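Local structure of beta-microseminoprotein (Homo sapiens, 3IX0) at residues B[41-44]-B[45-48]. The protein is a secreted protein of seminal plasma, also known as immunoglobulin-binding factor, that forms a homodimer and interacts with PI16. Numbering follows the deposited sequence.
Sequences TCYE and TEIS
The tight turn of the antiparallel β-hairpin formed by strands 38-42 and 46-51, inside a four-stranded sheet, brings T41 opposite S48 and Y43 opposite E46. T41 and S48 form a hydrogen-bonded pair: T41 N donates to S48 O (2.8 Å), and S48 N returns a bond to T41 O (3.1 Å). Between them and the turn, C42 and I47 are a non-hydrogen-bonded pair, and C42 is tied to C18 by a disulfide. Nearer the turn, Y43 N donates to E46 O at 2.8 Å, whereas the return bond from E46 N to Y43 O is long and weak at 3.4 Å. With CG anti to its carbonyl carbon (chi1 -54°), the Y43 ring runs back along the hairpin beside the E46 side chain; CD1 lies 3.6 Å from E46 CG, and ring and carboxylate planes are 57° apart. Y43 OH binds a water (2.8 Å) that donates to S48 OG, and S48 OG in turn donates to a second water shared with T41 OG1. Replacing the ring of Y43 by an alanine side chain is likely to cost E46 CG its packing against CD1 and the first water its phenolic partner. Backbone bonds thus close the hairpin, while on the face carrying T41, Y43 and S48 two waters link the three hydroxyls into one polar chain.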
ATOM      1  N   THR B  41      -0.380  11.338  -5.597  1.00 18.42           N
ATOM      2  CA  THR B  41      -1.135  12.499  -5.169  1.00 15.28           C
ATOM      3  C   THR B  41      -0.218  13.573  -4.609  1.00 14.34           C
ATOM      4  O   THR B  41       0.669  13.292  -3.814  1.00 17.30           O
ATOM      5  CB  THR B  41      -2.198  12.112  -4.114  1.00 28.61           C
ATOM      6  OG1 THR B  41      -2.980  11.015  -4.603  1.00 22.06           O
ATOM      7  CG2 THR B  41      -3.125  13.303  -3.803  1.00 28.38           C
ATOM      8  N   CYS B  42      -0.433  14.809  -5.048  1.00 16.05           N
ATOM      9  CA  CYS B  42       0.377  15.930  -4.628  1.00 15.22           C
ATOM     10  C   CYS B  42      -0.297  16.686  -3.481  1.00 22.51           C
ATOM     11  O   CYS B  42      -1.411  17.159  -3.623  1.00 17.42           O
ATOM     12  CB  CYS B  42       0.575  16.883  -5.801  1.00 16.43           C
ATOM     13  SG  CYS B  42       1.159  18.529  -5.308  1.00 24.38           S
ATOM     14  N   TYR B  43       0.372  16.798  -2.344  1.00 21.53           N
ATOM     15  CA  TYR B  43      -0.150  17.622  -1.256  1.00 22.97           C
ATOM     16  C   TYR B  43       0.824  18.720  -0.907  1.00 28.78           C
ATOM     17  O   TYR B  43       2.027  18.669  -1.234  1.00 23.11           O
ATOM     18  CB  TYR B  43      -0.390  16.815   0.033  1.00 20.76           C
ATOM     19  CG  TYR B  43      -1.251  15.592  -0.125  1.00 26.73           C
ATOM     20  CD1 TYR B  43      -0.679  14.351  -0.362  1.00 29.35           C
ATOM     21  CD2 TYR B  43      -2.632  15.673  -0.038  1.00 26.69           C
ATOM     22  CE1 TYR B  43      -1.459  13.224  -0.517  1.00 32.17           C
ATOM     23  CE2 TYR B  43      -3.422  14.546  -0.191  1.00 29.87           C
ATOM     24  CZ  TYR B  43      -2.831  13.325  -0.426  1.00 34.24           C
ATOM     25  OH  TYR B  43      -3.610  12.195  -0.585  1.00 40.85           O
ATOM     26  N   GLU B  44       0.279  19.692  -0.195  1.00 28.10           N
ATOM     27  CA  GLU B  44       1.038  20.788   0.364  1.00 29.36           C
ATOM     28  C   GLU B  44       2.394  20.300   0.880  1.00 23.95           C
ATOM     29  O   GLU B  44       3.434  20.760   0.429  1.00 27.56           O
ATOM     30  CB  GLU B  44       0.219  21.421   1.489  1.00 40.21           C
ATOM     31  CG  GLU B  44       0.567  22.849   1.805  1.00 52.20           C
ATOM     32  CD  GLU B  44       0.334  23.776   0.634  1.00 59.63           C
ATOM     33  OE1 GLU B  44       1.305  24.443   0.201  1.00 60.46           O
ATOM     34  OE2 GLU B  44      -0.817  23.836   0.151  1.00 60.21           O
ATOM     35  N   THR B  45       2.391  19.332   1.791  1.00 18.28           N
ATOM     36  CA  THR B  45       3.632  18.959   2.451  1.00 23.54           C
ATOM     37  C   THR B  45       4.204  17.606   2.057  1.00 22.71           C
ATOM     38  O   THR B  45       5.269  17.229   2.535  1.00 24.82           O
ATOM     39  CB  THR B  45       3.459  18.976   3.974  1.00 28.20           C
ATOM     40  OG1 THR B  45       2.423  18.057   4.332  1.00 33.71           O
ATOM     41  CG2 THR B  45       3.084  20.378   4.436  1.00 24.55           C
ATOM     42  N   GLU B  46       3.522  16.882   1.179  1.00 16.62           N
ATOM     43  CA  GLU B  46       3.976  15.548   0.833  1.00 14.37           C
ATOM     44  C   GLU B  46       3.504  15.088  -0.537  1.00 15.30           C
ATOM     45  O   GLU B  46       2.546  15.621  -1.085  1.00 15.24           O
ATOM     46  CB  GLU B  46       3.512  14.537   1.894  1.00 17.76           C
ATOM     47  CG  GLU B  46       2.008  14.457   2.082  1.00 22.68           C
ATOM     48  CD  GLU B  46       1.598  13.379   3.087  1.00 43.52           C
ATOM     49  OE1 GLU B  46       2.465  12.888   3.841  1.00 45.86           O
ATOM     50  OE2 GLU B  46       0.404  13.016   3.122  1.00 52.31           O
ATOM     51  N   ILE B  47       4.185  14.080  -1.065  1.00 12.52           N
ATOM     52  CA  ILE B  47       3.760  13.397  -2.258  1.00  7.10           C
ATOM     53  C   ILE B  47       3.671  11.923  -1.910  1.00 18.67           C
ATOM     54  O   ILE B  47       4.582  11.366  -1.296  1.00 12.46           O
ATOM     55  CB  ILE B  47       4.773  13.574  -3.403  1.00 10.70           C
ATOM     56  CG1 ILE B  47       5.016  15.061  -3.693  1.00 17.06           C
ATOM     57  CG2 ILE B  47       4.270  12.883  -4.672  1.00 14.19           C
ATOM     58  CD1 ILE B  47       6.235  15.300  -4.558  1.00 16.09           C
ATOM     59  N   SER B  48       2.565  11.294  -2.289  1.00 13.10           N
ATOM     60  CA  SER B  48       2.432   9.862  -2.140  1.00 19.36           C
ATOM     61  C   SER B  48       2.260   9.212  -3.516  1.00 19.50           C
ATOM     62  O   SER B  48       1.625   9.768  -4.403  1.00 17.46           O
ATOM     63  CB  SER B  48       1.230   9.533  -1.260  1.00 22.37           C
ATOM     64  OG  SER B  48       0.027   9.888  -1.919  1.00 31.89           O
TER
HETATM   65  O   HOH W   1      -1.341   8.560  -4.315  1.00 32.92           O
HETATM   66  O   HOH W   2      -2.734   9.587  -0.380  1.00 39.73           O